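PDB 4QRN: 5-Carboxyvanillate Decarboxylase from Novosphingobium aromaticivorans, which probably decarboxylates 5-carboxyvanillate, as a manganese-binding member of the amidohydrolase family. Local coordinates for residues 244-249 / 296-301; 267-272 / 324-329; 117-120 / 124-127; 154-159 / 182-187. All coordinates share one frame; numbering follows the deposited sequence.

Contact 1 of 4, residues 244-249 / 296-301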
loop_
_atom_site.group_PDB
_atom_site.type_symbol
_atom_site.label_atom_id
_atom_site.label_comp_id
_atom_site.label_asym_id
_atom_site.label_seq_id
_atom_site.Cartn_x
_atom_site.Cartn_y
_atom_site.Cartn_z
ATOM N N ARG A 244 8.196 -9.570 -1.468
ATOM C CA ARG A 244 9.388 -10.087 -2.169
ATOM C C ARG A 244 9.854 -11.395 -1.547
ATOM O O ARG A 244 10.244 -12.332 -2.227
ATOM C CB ARG A 244 10.557 -9.077 -2.088
ATOM C CG ARG A 244 10.449 -7.944 -3.109
ATOM C CD ARG A 244 11.601 -6.934 -3.110
ATOM N NE ARG A 244 12.899 -7.540 -3.379
ATOM C CZ ARG A 244 13.872 -6.990 -4.108
ATOM N NH1 ARG A 244 15.023 -7.622 -4.220
ATOM N NH2 ARG A 244 13.708 -5.828 -4.734
ATOM N N LEU A 245 9.856 -11.425 -0.218
ATOM C CA LEU A 245 10.275 -12.634 0.472
ATOM C C LEU A 245 9.288 -13.782 0.269
ATOM O O LEU A 245 9.695 -14.929 0.038
ATOM C CB LEU A 245 10.461 -12.348 1.953
ATOM C CG LEU A 245 11.778 -11.659 2.279
ATOM C CD1 LEU A 245 11.737 -11.045 3.680
ATOM C CD2 LEU A 245 12.944 -12.652 2.176
ATOM N N ILE A 246 7.989 -13.489 0.339
ATOM C CA ILE A 246 7.009 -14.542 0.095
ATOM C C ILE A 246 7.196 -15.084 -1.321
ATOM O O ILE A 246 7.257 -16.305 -1.533
ATOM C CB ILE A 246 5.578 -14.016 0.308
ATOM C CG1 ILE A 246 5.336 -13.676 1.791
ATOM C CG2 ILE A 246 4.564 -15.030 -0.217
ATOM C CD1 ILE A 246 4.074 -12.893 2.029
ATOM N N THR A 247 7.316 -14.201 -2.304
ATOM C CA THR A 247 7.313 -14.637 -3.688
ATOM C C THR A 247 8.635 -15.233 -4.154
ATOM O O THR A 247 8.648 -15.935 -5.164
ATOM C CB THR A 247 6.811 -13.544 -4.641
ATOM O OG1 THR A 247 7.652 -12.387 -4.547
ATOM C CG2 THR A 247 5.357 -13.179 -4.316
ATOM N N ILE A 248 9.733 -15.008 -3.421
ATOM C CA ILE A 248 10.972 -15.735 -3.706
ATOM C C ILE A 248 10.925 -17.143 -3.126
ATOM O O ILE A 248 11.801 -17.962 -3.391
ATOM C CB ILE A 248 12.234 -14.963 -3.205
ATOM C CG1 ILE A 248 13.481 -15.325 -4.027
ATOM C CG2 ILE A 248 12.498 -15.182 -1.715
ATOM C CD1 ILE A 248 13.393 -14.887 -5.477
ATOM N N GLY A 249 9.914 -17.440 -2.319
ATOM C CA GLY A 249 9.761 -18.767 -1.742
ATOM C C GLY A 249 10.441 -18.964 -0.407
ATOM O O GLY A 249 10.748 -20.100 -0.054
ATOM N N LYS A 296 2.507 -22.926 -1.647
ATOM C CA LYS A 296 1.235 -22.428 -1.103
ATOM C C LYS A 296 0.852 -21.154 -1.840
ATOM O O LYS A 296 1.669 -20.547 -2.541
ATOM C CB LYS A 296 1.318 -22.104 0.400
ATOM C CG LYS A 296 1.793 -23.259 1.247
ATOM C CD LYS A 296 1.723 -22.932 2.738
ATOM C CE LYS A 296 2.025 -24.167 3.571
ATOM N NZ LYS A 296 1.778 -23.903 4.992
ATOM N N THR A 297 -0.401 -20.758 -1.688
ATOM C CA THR A 297 -0.830 -19.420 -2.070
ATOM C C THR A 297 -0.282 -18.399 -1.082
ATOM O O THR A 297 0.152 -18.737 0.026
ATOM C CB THR A 297 -2.360 -19.323 -2.074
ATOM O OG1 THR A 297 -2.823 -19.595 -0.747
ATOM C CG2 THR A 297 -2.976 -20.323 -3.058
ATOM N N ILE A 298 -0.330 -17.134 -1.484
ATOM C CA ILE A 298 0.056 -16.064 -0.571
ATOM C C ILE A 298 -0.843 -16.100 0.667
ATOM O O ILE A 298 -0.361 -15.936 1.793
ATOM C CB ILE A 298 0.046 -14.692 -1.290
ATOM C CG1 ILE A 298 1.141 -14.711 -2.378
ATOM C CG2 ILE A 298 0.294 -13.565 -0.286
ATOM C CD1 ILE A 298 1.128 -13.500 -3.291
ATOM N N GLU A 299 -2.136 -16.355 0.481
ATOM C CA GLU A 299 -3.035 -16.538 1.607
ATOM C C GLU A 299 -2.534 -17.648 2.548
ATOM O O GLU A 299 -2.529 -17.478 3.787
ATOM C CB GLU A 299 -4.432 -16.848 1.088
ATOM C CG GLU A 299 -5.410 -17.129 2.204
ATOM C CD GLU A 299 -6.801 -17.291 1.700
ATOM O OE1 GLU A 299 -6.972 -17.635 0.510
ATOM O OE2 GLU A 299 -7.728 -17.062 2.487
ATOM N N GLY A 300 -2.115 -18.771 1.967
ATOM C CA GLY A 300 -1.570 -19.846 2.767
ATOM C C GLY A 300 -0.379 -19.421 3.605
ATOM O O GLY A 300 -0.296 -19.787 4.786
ATOM N N TYR A 301 0.538 -18.664 3.022
ATOM C CA TYR A 301 1.689 -18.206 3.797
ATOM C C TYR A 301 1.266 -17.230 4.881
ATOM O O TYR A 301 1.867 -17.228 5.950
ATOM C CB TYR A 301 2.769 -17.561 2.907
ATOM C CG TYR A 301 3.374 -18.548 1.936
ATOM C CD1 TYR A 301 4.075 -19.668 2.394
ATOM C CD2 TYR A 301 3.215 -18.389 0.568
ATOM C CE1 TYR A 301 4.611 -20.584 1.506
ATOM C CE2 TYR A 301 3.730 -19.298 -0.322
ATOM C CZ TYR A 301 4.422 -20.394 0.147
ATOM O OH TYR A 301 4.890 -21.296 -0.779
#

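Contact 2 of 4, residues 267-272 / 324-329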
loop_
_atom_site.group_PDB
_atom_site.type_symbol
_atom_site.label_atom_id
_atom_site.label_comp_id
_atom_site.label_asym_id
_atom_site.label_seq_id
_atom_site.Cartn_x
_atom_site.Cartn_y
_atom_site.Cartn_z
ATOM N N ALA A 267 -0.673 -3.394 4.663
ATOM C CA ALA A 267 -1.723 -3.493 3.646
ATOM C C ALA A 267 -1.869 -4.856 2.998
ATOM O O ALA A 267 -2.846 -5.063 2.279
ATOM C CB ALA A 267 -1.585 -2.379 2.543
ATOM N N LEU A 268 -0.914 -5.767 3.183
ATOM C CA LEU A 268 -0.990 -7.023 2.446
ATOM C C LEU A 268 -2.278 -7.813 2.713
ATOM O O LEU A 268 -2.819 -8.384 1.769
ATOM C CB LEU A 268 0.268 -7.873 2.640
ATOM C CG LEU A 268 1.599 -7.213 2.229
ATOM C CD1 LEU A 268 2.703 -8.278 2.170
ATOM C CD2 LEU A 268 1.542 -6.482 0.894
ATOM N N PRO A 269 -2.806 -7.837 3.950
ATOM C CA PRO A 269 -4.062 -8.572 4.153
ATOM C C PRO A 269 -5.211 -8.002 3.310
ATOM O O PRO A 269 -6.070 -8.756 2.839
ATOM C CB PRO A 269 -4.304 -8.448 5.668
ATOM C CG PRO A 269 -2.879 -8.336 6.222
ATOM C CD PRO A 269 -2.197 -7.411 5.230
ATOM N N TYR A 270 -5.252 -6.675 3.152
ATOM C CA TYR A 270 -6.305 -6.038 2.387
ATOM C C TYR A 270 -6.138 -6.298 0.892
ATOM O O TYR A 270 -7.124 -6.485 0.169
ATOM C CB TYR A 270 -6.304 -4.560 2.705
ATOM C CG TYR A 270 -7.445 -3.764 2.103
ATOM C CD1 TYR A 270 -8.726 -3.841 2.618
ATOM C CD2 TYR A 270 -7.213 -2.885 1.037
ATOM C CE1 TYR A 270 -9.752 -3.052 2.083
ATOM C CE2 TYR A 270 -8.218 -2.104 0.516
ATOM C CZ TYR A 270 -9.481 -2.182 1.046
ATOM O OH TYR A 270 -10.504 -1.402 0.579
ATOM N N TRP A 271 -4.892 -6.317 0.427
ATOM C CA TRP A 271 -4.584 -6.591 -0.967
ATOM C C TRP A 271 -4.660 -8.077 -1.326
ATOM O O TRP A 271 -4.418 -8.426 -2.478
ATOM C CB TRP A 271 -3.168 -6.147 -1.281
ATOM C CG TRP A 271 -2.909 -4.689 -1.450
ATOM C CD1 TRP A 271 -2.029 -3.940 -0.726
ATOM C CD2 TRP A 271 -3.406 -3.841 -2.488
ATOM N NE1 TRP A 271 -1.949 -2.668 -1.249
ATOM C CE2 TRP A 271 -2.781 -2.584 -2.331
ATOM C CE3 TRP A 271 -4.267 -4.044 -3.562
ATOM C CZ2 TRP A 271 -3.010 -1.525 -3.212
ATOM C CZ3 TRP A 271 -4.509 -2.977 -4.432
ATOM C CH2 TRP A 271 -3.874 -1.755 -4.252
ATOM N N LEU A 272 -4.944 -8.962 -0.369
ATOM C CA LEU A 272 -4.667 -10.383 -0.569
ATOM C C LEU A 272 -5.282 -10.966 -1.831
ATOM O O LEU A 272 -4.630 -11.736 -2.540
ATOM C CB LEU A 272 -5.161 -11.166 0.637
ATOM C CG LEU A 272 -4.928 -12.665 0.586
ATOM C CD1 LEU A 272 -3.423 -13.014 0.420
ATOM C CD2 LEU A 272 -5.527 -13.294 1.857
ATOM N N GLN A 324 -9.835 -11.742 10.667
ATOM C CA GLN A 324 -10.563 -12.659 9.808
ATOM C C GLN A 324 -9.648 -13.265 8.734
ATOM O O GLN A 324 -9.728 -14.470 8.463
ATOM C CB GLN A 324 -11.756 -11.944 9.187
ATOM C CG GLN A 324 -12.672 -12.879 8.385
ATOM C CD GLN A 324 -13.663 -12.148 7.494
ATOM O OE1 GLN A 324 -14.201 -11.105 7.863
ATOM N NE2 GLN A 324 -13.911 -12.704 6.310
ATOM N N VAL A 325 -8.793 -12.456 8.114
ATOM C CA VAL A 325 -7.940 -12.948 7.027
ATOM C C VAL A 325 -6.837 -13.875 7.541
ATOM O O VAL A 325 -6.564 -14.923 6.963
ATOM C CB VAL A 325 -7.284 -11.747 6.289
ATOM C CG1 VAL A 325 -6.201 -12.224 5.315
ATOM C CG2 VAL A 325 -8.348 -10.944 5.552
ATOM N N MET A 326 -6.190 -13.464 8.628
ATOM C CA MET A 326 -4.997 -14.157 9.131
ATOM C C MET A 326 -5.355 -15.252 10.129
ATOM O O MET A 326 -4.556 -16.165 10.337
ATOM C CB MET A 326 -4.087 -13.195 9.917
ATOM C CG MET A 326 -3.699 -11.881 9.331
ATOM S SD MET A 326 -2.267 -11.916 8.330
ATOM C CE MET A 326 -1.042 -12.815 9.279
ATOM N N GLY A 327 -6.495 -15.098 10.807
ATOM C CA GLY A 327 -6.809 -15.856 12.009
ATOM C C GLY A 327 -6.559 -15.013 13.254
ATOM O O GLY A 327 -5.540 -14.314 13.368
ATOM N N GLU A 328 -7.466 -15.115 14.223
ATOM C CA GLU A 328 -7.329 -14.305 15.429
ATOM C C GLU A 328 -6.114 -14.668 16.279
ATOM O O GLU A 328 -5.716 -13.863 17.116
ATOM C CB GLU A 328 -8.587 -14.356 16.270
ATOM C CG GLU A 328 -8.827 -15.692 16.888
ATOM C CD GLU A 328 -9.987 -15.691 17.859
ATOM O OE1 GLU A 328 -10.808 -14.750 17.820
ATOM O OE2 GLU A 328 -10.088 -16.625 18.679
ATOM N N ASP A 329 -5.506 -15.827 16.057
ATOM C CA ASP A 329 -4.292 -16.188 16.775
ATOM C C ASP A 329 -3.055 -15.497 16.226
ATOM O O ASP A 329 -1.986 -15.658 16.812
ATOM C CB ASP A 329 -4.018 -17.703 16.700
ATOM C CG ASP A 329 -5.005 -18.550 17.439
ATOM O OD1 ASP A 329 -5.880 -18.019 18.139
ATOM O OD2 ASP A 329 -4.859 -19.790 17.328
#

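Contact 3 of 4, residues 117-120 / 124-127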
loop_
_atom_site.group_PDB
_atom_site.type_symbol
_atom_site.label_atom_id
_atom_site.label_comp_id
_atom_site.label_asym_id
_atom_site.label_seq_id
_atom_site.Cartn_x
_atom_site.Cartn_y
_atom_site.Cartn_z
ATOM N N GLN A 117 21.931 -0.402 9.912
ATOM C CA GLN A 117 21.883 -0.872 8.539
ATOM C C GLN A 117 22.461 0.096 7.495
ATOM O O GLN A 117 23.083 -0.351 6.541
ATOM C CB GLN A 117 20.455 -1.316 8.183
ATOM C CG GLN A 117 20.009 -2.427 9.138
ATOM C CD GLN A 117 18.597 -2.901 8.979
ATOM O OE1 GLN A 117 17.989 -3.282 9.984
ATOM N NE2 GLN A 117 18.061 -2.907 7.762
ATOM N N PRO A 118 22.301 1.426 7.684
ATOM C CA PRO A 118 22.828 2.330 6.645
ATOM C C PRO A 118 24.344 2.554 6.702
ATOM O O PRO A 118 24.877 3.220 5.806
ATOM C CB PRO A 118 22.119 3.656 6.941
ATOM C CG PRO A 118 20.924 3.291 7.742
ATOM C CD PRO A 118 21.357 2.119 8.581
ATOM N N LEU A 119 25.002 2.081 7.758
ATOM C CA LEU A 119 26.397 2.459 8.003
ATOM C C LEU A 119 27.330 1.793 7.010
ATOM O O LEU A 119 27.262 0.574 6.763
ATOM C CB LEU A 119 26.794 2.108 9.427
ATOM C CG LEU A 119 26.497 3.179 10.483
ATOM C CD1 LEU A 119 25.036 3.605 10.524
ATOM C CD2 LEU A 119 26.954 2.678 11.840
ATOM N N HIS A 120 28.213 2.600 6.436
ATOM C CA HIS A 120 29.142 2.122 5.429
ATOM C C HIS A 120 30.363 1.385 5.986
ATOM O O HIS A 120 30.935 0.519 5.314
ATOM C CB HIS A 120 29.574 3.302 4.571
ATOM C CG HIS A 120 28.421 3.967 3.879
ATOM N ND1 HIS A 120 27.918 5.198 4.254
ATOM C CD2 HIS A 120 27.608 3.519 2.894
ATOM C CE1 HIS A 120 26.887 5.505 3.484
ATOM N NE2 HIS A 120 26.684 4.506 2.644
ATOM N N GLU A 124 32.314 -0.386 12.288
ATOM C CA GLU A 124 31.504 0.530 13.079
ATOM C C GLU A 124 30.103 -0.042 13.261
ATOM O O GLU A 124 29.551 0.003 14.367
ATOM C CB GLU A 124 31.431 1.918 12.429
ATOM C CG GLU A 124 30.772 2.935 13.337
ATOM C CD GLU A 124 30.727 4.327 12.759
ATOM O OE1 GLU A 124 30.610 4.470 11.524
ATOM O OE2 GLU A 124 30.813 5.284 13.553
ATOM N N ALA A 125 29.524 -0.590 12.189
ATOM C CA ALA A 125 28.185 -1.156 12.290
ATOM C C ALA A 125 28.143 -2.310 13.291
ATOM O O ALA A 125 27.255 -2.355 14.158
ATOM C CB ALA A 125 27.696 -1.596 10.932
ATOM N N ARG A 126 29.089 -3.241 13.187
ATOM C CA ARG A 126 29.128 -4.359 14.118
ATOM C C ARG A 126 29.346 -3.878 15.550
ATOM O O ARG A 126 28.715 -4.379 16.492
ATOM C CB ARG A 126 30.214 -5.347 13.724
ATOM C CG ARG A 126 29.938 -6.057 12.394
ATOM C CD ARG A 126 30.989 -7.093 12.078
ATOM N NE ARG A 126 32.287 -6.479 11.851
ATOM C CZ ARG A 126 32.919 -6.412 10.680
ATOM N NH1 ARG A 126 32.382 -6.910 9.571
ATOM N NH2 ARG A 126 34.098 -5.824 10.623
ATOM N N THR A 127 30.241 -2.915 15.737
ATOM C CA THR A 127 30.549 -2.441 17.068
ATOM C C THR A 127 29.354 -1.756 17.714
ATOM O O THR A 127 29.023 -2.003 18.872
ATOM C CB THR A 127 31.742 -1.489 17.004
ATOM O OG1 THR A 127 32.897 -2.223 16.571
ATOM C CG2 THR A 127 32.053 -0.869 18.359
#

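Contact 4 of 4, residues 154-159 / 182-187. With ACT (acetate ion), chain L.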
loop_
_atom_site.group_PDB
_atom_site.type_symbol
_atom_site.label_atom_id
_atom_site.label_comp_id
_atom_site.label_asym_id
_atom_site.label_seq_id
_atom_site.Cartn_x
_atom_site.Cartn_y
_atom_site.Cartn_z
ATOM N N ALA A 154 23.385 -6.343 11.518
ATOM C CA ALA A 154 24.043 -5.561 10.480
ATOM C C ALA A 154 24.071 -6.414 9.226
ATOM O O ALA A 154 25.053 -7.092 8.962
ATOM C CB ALA A 154 25.464 -5.160 10.924
ATOM N N PRO A 155 22.978 -6.422 8.445
ATOM C CA PRO A 155 22.876 -7.352 7.314
ATOM C C PRO A 155 23.925 -7.111 6.255
ATOM O O PRO A 155 24.129 -7.983 5.411
ATOM C CB PRO A 155 21.458 -7.119 6.790
ATOM C CG PRO A 155 20.709 -6.603 7.993
ATOM C CD PRO A 155 21.706 -5.697 8.655
ATOM N N GLN A 156 24.592 -5.962 6.291
ATOM C CA GLN A 156 25.787 -5.772 5.475
ATOM C C GLN A 156 26.803 -6.888 5.683
ATOM O O GLN A 156 27.623 -7.165 4.799
ATOM C CB GLN A 156 26.573 -4.509 5.877
ATOM C CG GLN A 156 25.876 -3.185 5.957
ATOM C CD GLN A 156 25.361 -2.870 7.353
ATOM O OE1 GLN A 156 24.600 -3.643 7.932
ATOM N NE2 GLN A 156 25.753 -1.711 7.893
ATOM N N ASP A 157 26.776 -7.510 6.871
ATOM C CA ASP A 157 27.601 -8.676 7.212
ATOM C C ASP A 157 26.673 -9.808 7.690
ATOM O O ASP A 157 26.390 -9.949 8.889
ATOM C CB ASP A 157 28.622 -8.317 8.298
ATOM C CG ASP A 157 29.617 -9.431 8.570
ATOM O OD1 ASP A 157 29.344 -10.595 8.204
ATOM O OD2 ASP A 157 30.670 -9.127 9.174
ATOM N N PRO A 158 26.145 -10.600 6.747
ATOM C CA PRO A 158 25.166 -11.622 7.143
ATOM C C PRO A 158 25.739 -12.691 8.054
ATOM O O PRO A 158 25.010 -13.202 8.898
ATOM C CB PRO A 158 24.686 -12.219 5.807
ATOM C CG PRO A 158 25.011 -11.211 4.801
ATOM C CD PRO A 158 26.246 -10.471 5.287
ATOM N N GLU A 159 27.011 -13.024 7.907
ATOM C CA GLU A 159 27.594 -14.048 8.748
ATOM C C GLU A 159 27.771 -13.545 10.182
ATOM O O GLU A 159 27.483 -14.270 11.144
ATOM C CB GLU A 159 28.913 -14.527 8.146
ATOM C CG GLU A 159 28.679 -15.257 6.821
ATOM C CD GLU A 159 29.950 -15.601 6.097
ATOM O OE1 GLU A 159 30.992 -15.753 6.778
ATOM O OE2 GLU A 159 29.902 -15.719 4.847
ATOM N N HIS A 182 15.103 -2.633 4.205
ATOM C CA HIS A 182 16.279 -2.770 3.346
ATOM C C HIS A 182 17.581 -2.401 4.070
ATOM O O HIS A 182 17.602 -1.650 5.046
ATOM C CB HIS A 182 16.141 -1.889 2.082
ATOM C CG HIS A 182 16.304 -0.430 2.346
ATOM N ND1 HIS A 182 17.507 0.231 2.188
ATOM C CD2 HIS A 182 15.401 0.491 2.767
ATOM C CE1 HIS A 182 17.332 1.505 2.513
ATOM N NE2 HIS A 182 16.063 1.690 2.859
ATOM N N THR A 183 18.680 -2.945 3.547
ATOM C CA THR A 183 20.000 -2.514 3.973
ATOM C C THR A 183 20.688 -1.910 2.770
ATOM O O THR A 183 21.026 -2.617 1.808
ATOM C CB THR A 183 20.817 -3.687 4.586
ATOM O OG1 THR A 183 20.208 -4.057 5.823
ATOM C CG2 THR A 183 22.270 -3.289 4.861
ATOM N N GLN A 184 20.822 -0.588 2.802
ATOM C CA GLN A 184 21.503 0.135 1.722
ATOM C C GLN A 184 20.937 -0.247 0.347
ATOM O O GLN A 184 21.669 -0.428 -0.627
ATOM C CB GLN A 184 23.017 -0.057 1.833
ATOM C CG GLN A 184 23.512 0.587 3.116
ATOM C CD GLN A 184 24.965 0.312 3.402
ATOM O OE1 GLN A 184 25.812 0.475 2.530
ATOM N NE2 GLN A 184 25.264 -0.114 4.624
ATOM N N GLY A 185 19.617 -0.332 0.280
ATOM C CA GLY A 185 18.933 -0.562 -0.974
ATOM C C GLY A 185 18.823 -2.018 -1.397
ATOM O O GLY A 185 18.293 -2.301 -2.483
ATOM N N ARG A 186 19.302 -2.933 -0.555
ATOM C CA ARG A 186 19.260 -4.370 -0.833
ATOM C C ARG A 186 18.236 -5.037 0.069
ATOM O O ARG A 186 18.107 -4.689 1.253
ATOM C CB ARG A 186 20.632 -5.020 -0.604
ATOM C CG ARG A 186 21.720 -4.414 -1.452
ATOM C CD ARG A 186 23.055 -5.060 -1.135
ATOM N NE ARG A 186 23.087 -6.421 -1.641
ATOM C CZ ARG A 186 24.134 -7.221 -1.521
ATOM N NH1 ARG A 186 25.210 -6.801 -0.869
ATOM N NH2 ARG A 186 24.099 -8.434 -2.049
ATOM N N TYR A 187 17.573 -6.050 -0.476
ATOM C CA TYR A 187 16.460 -6.742 0.183
ATOM C C TYR A 187 16.826 -8.168 0.528
ATOM O O TYR A 187 17.702 -8.781 -0.100
ATOM C CB TYR A 187 15.199 -6.660 -0.724
ATOM C CG TYR A 187 14.725 -5.222 -0.852
ATOM C CD1 TYR A 187 15.265 -4.349 -1.798
ATOM C CD2 TYR A 187 13.823 -4.709 0.077
ATOM C CE1 TYR A 187 14.898 -3.002 -1.827
ATOM C CE2 TYR A 187 13.438 -3.361 0.060
ATOM C CZ TYR A 187 13.989 -2.515 -0.897
ATOM O OH TYR A 187 13.677 -1.184 -0.929
HETATM C C ACT L . 25.705 -3.913 1.173
HETATM O O ACT L . 25.483 -5.136 1.012
HETATM O OXT ACT L . 25.612 -3.178 0.157
HETATM C CH3 ACT L . 26.081 -3.357 2.512
#

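Contact 1 of 4, residues 244-249 / 296-301
Tyr-301 turns its side chain toward Ile-246, and the pair can be followed outward from the tyrosine CB. CB itself stands 4.4 Å from Ile-246 CG2. With CG beside the backbone N (chi1 -64°), the ring runs back along its own segment, and its CD2 becomes the closest atom to Ile-246, 3.7 Å from CG2. That methyl meets the ring obliquely. One ring face carries the CB of Lys-296, 3.6 Å above the plane and displaced toward the rim. At the tip, OH accepts a hydrogen bond from Lys-296 N (3.0 Å, 154°) and has a further partner in Asp-252 OD1, which fixes the ring at its far end. Within the (beta/alpha)8 barrel of an amidohydrolase, the contact brings the C-terminal turn of helix 233-248 against the start of helix 298-304, which precedes strand 306-309. A phenylalanine here would keep the ring but would probably leave Lys-296 N and Asp-252 without the hydroxyl they share, freeing the segment ahead of the helix to shift. Ile-298 crosses Ile-246 at about a right angle, its CG1 lying 4.1 Å from the same CG2 methyl, while Thr-247 brings its CG2 near Ile-298 CD1; the threonine hydroxyl is engaged by Arg-290. Both helix ends are capped: Gly-249, with positive phi, ends one in a Schellman motif, its N bonding to Ile-246 O (3.0 Å) and weakly to Leu-245 O, and Thr-297 N-caps the other, OG1 accepting from Gly-300 N at 2.9 Å.

Contact 2 of 4, residues 267-272 / 324-329
Val-325 and Pro-269 bury the largest areas here, 56 and 53 Å², and their CA atoms are the nearest pair across the two segments at 6.5 Å. The valine uses both branches. CG1, anti to the backbone N (chi1 170°), reaches between two partners, lying 4.2 Å from Pro-269 CB and 3.7 Å from Leu-272 CD2, while CG2 sits 4.2 Å from Pro-269 O. Leu-272, the third main contributor, stretches past Val-325 in the opposite direction, so that one methyl of each does the touching. This joins the first turns of helix 268-284 to the last turn of helix 316-326. The two helices follow strands 259-261 and 306-309, neighbours in the parallel sheet, as expected for outer helices of the amidohydrolase barrel. Pro-269 also meets Met-326: the bent methionine chain (chi2 -88°, chi3 -48°) folds its sulfur to 4.2 Å from Pro-269 CG, and the two side chains pass at a slant. All the touching side chains are apolar and buried. Pro-269 lacks an N-H but stands in the first helical turn, where none is needed; the four-residue bonding starts after it, with Trp-271 N to Ala-267 O at 3.0 Å. Outside the pair, Leu-272 packs on Ile-298 and Leu-302 of helix 298-304, and Trp-315 of the second subunit touches both Leu-272 and Val-325, which places this seam at the dimer interface.

Contact 3 of 4, residues 117-120 / 124-127
Leu-119 and Ala-125 bring their CA atoms to 5.9 Å, where the chain, extended at Leu-119 (phi/psi -72/132), passes through His-120 and Asp-121 into helix 122-142 and thus lies against the helix's own first turns. Leu-119 does most of the touching and has the largest buried area, 67 Å². Its CB faces the CB of Ala-125 at 4.1 Å. Further out, the CD2 branch lies 4.1 Å from Ala-125 CA, so this methyl rests on the helix backbone itself, to which the small alanine gives access. The same CD2 meets Glu-124 from the side: the glutamate chain runs out with CG anti to the backbone N (chi1 -171°) and crosses the leucine at about a right angle. Glu-124 CG and OE1 each lie 4.1 Å from Leu-119 CD2. The methyl therefore touches both the apolar stem and the carboxylate end. That end is directed to a partner elsewhere, since OE2 forms a salt bridge with Arg-55. Helix 47-59 adds a further wall, Val-52 and Met-56 packing on Leu-119 and Val-52 also on Glu-124. Asp-121, in the connecting turn, accepts from Glu-124 N through OD1. Across the two segments the contact is therefore held by dispersion and burial alone, with a carboxylate charge at its border that is probably balanced by Arg-55.

Contact 4 of 4, residues 154-159 / 182-187
Thr-183 and Pro-155 meet closely by van der Waals contact, the threonine OG1 lying 3.4 Å from the proline CG and just as near its CB. The other threonine branch, CG2, anti to the backbone N, stands 3.8 Å from Gln-156 CG. In one of its two modelled positions, and so with some doubt, Gln-156 crosses Gln-184 at about a right angle, its CG 3.4 Å from Gln-184 NE2, with the amide planes 77° apart. These amides do not bond to each other. Their NE2 atoms donate to the loop after strand 106-111, Gln-156 to Leu-119 O and Val-116 O, Gln-184 to Gln-117 O. Among hydrogen bonds inside a segment, Thr-183 and Arg-186 pair both ways through their backbones, closing a type I' turn, and Gly-185 N donates to His-182 ND1, tilted 25° from the ring plane. The ionic group is Arg-186: NH2 bridges to Glu-190, and NH1 approaches an acetate, probably from crystallisation, at the guanidinium edge, though at a doubtfully short distance. A leucine in its place would probably leave Glu-190 without its cationic mate. Both loops follow barrel strands, 147-149 and 177-179, an end strand of each of the two parallel sheets, on the C-terminal side, where amidohydrolases place their active sites; Thr-183 is about 11 Å from the metal ligand His-210, side chain to side chain.

How the contacts relate
From the N terminus, contact 3 closes first, folding the loop after strand 106-111 onto the first turns of helix 122-142. Contact 4 follows in series, spanning helix 158-170 and strand 177-179 to join two loops that follow strands. It touches contact 3 through the Arg-126 to Asp-157 salt bridge. Contacts 1 and 2 come later and cross: their segments alternate along the chain, so 267-272 lies within the span that contact 1 closes, and they meet where Leu-272 packs on Ile-298. Contact 1 also reaches back to contact 4, where Arg-244, in one of its two modelled positions, packs on Tyr-187. Contacts 2 and 3 lie on opposite sides of the chain's centre.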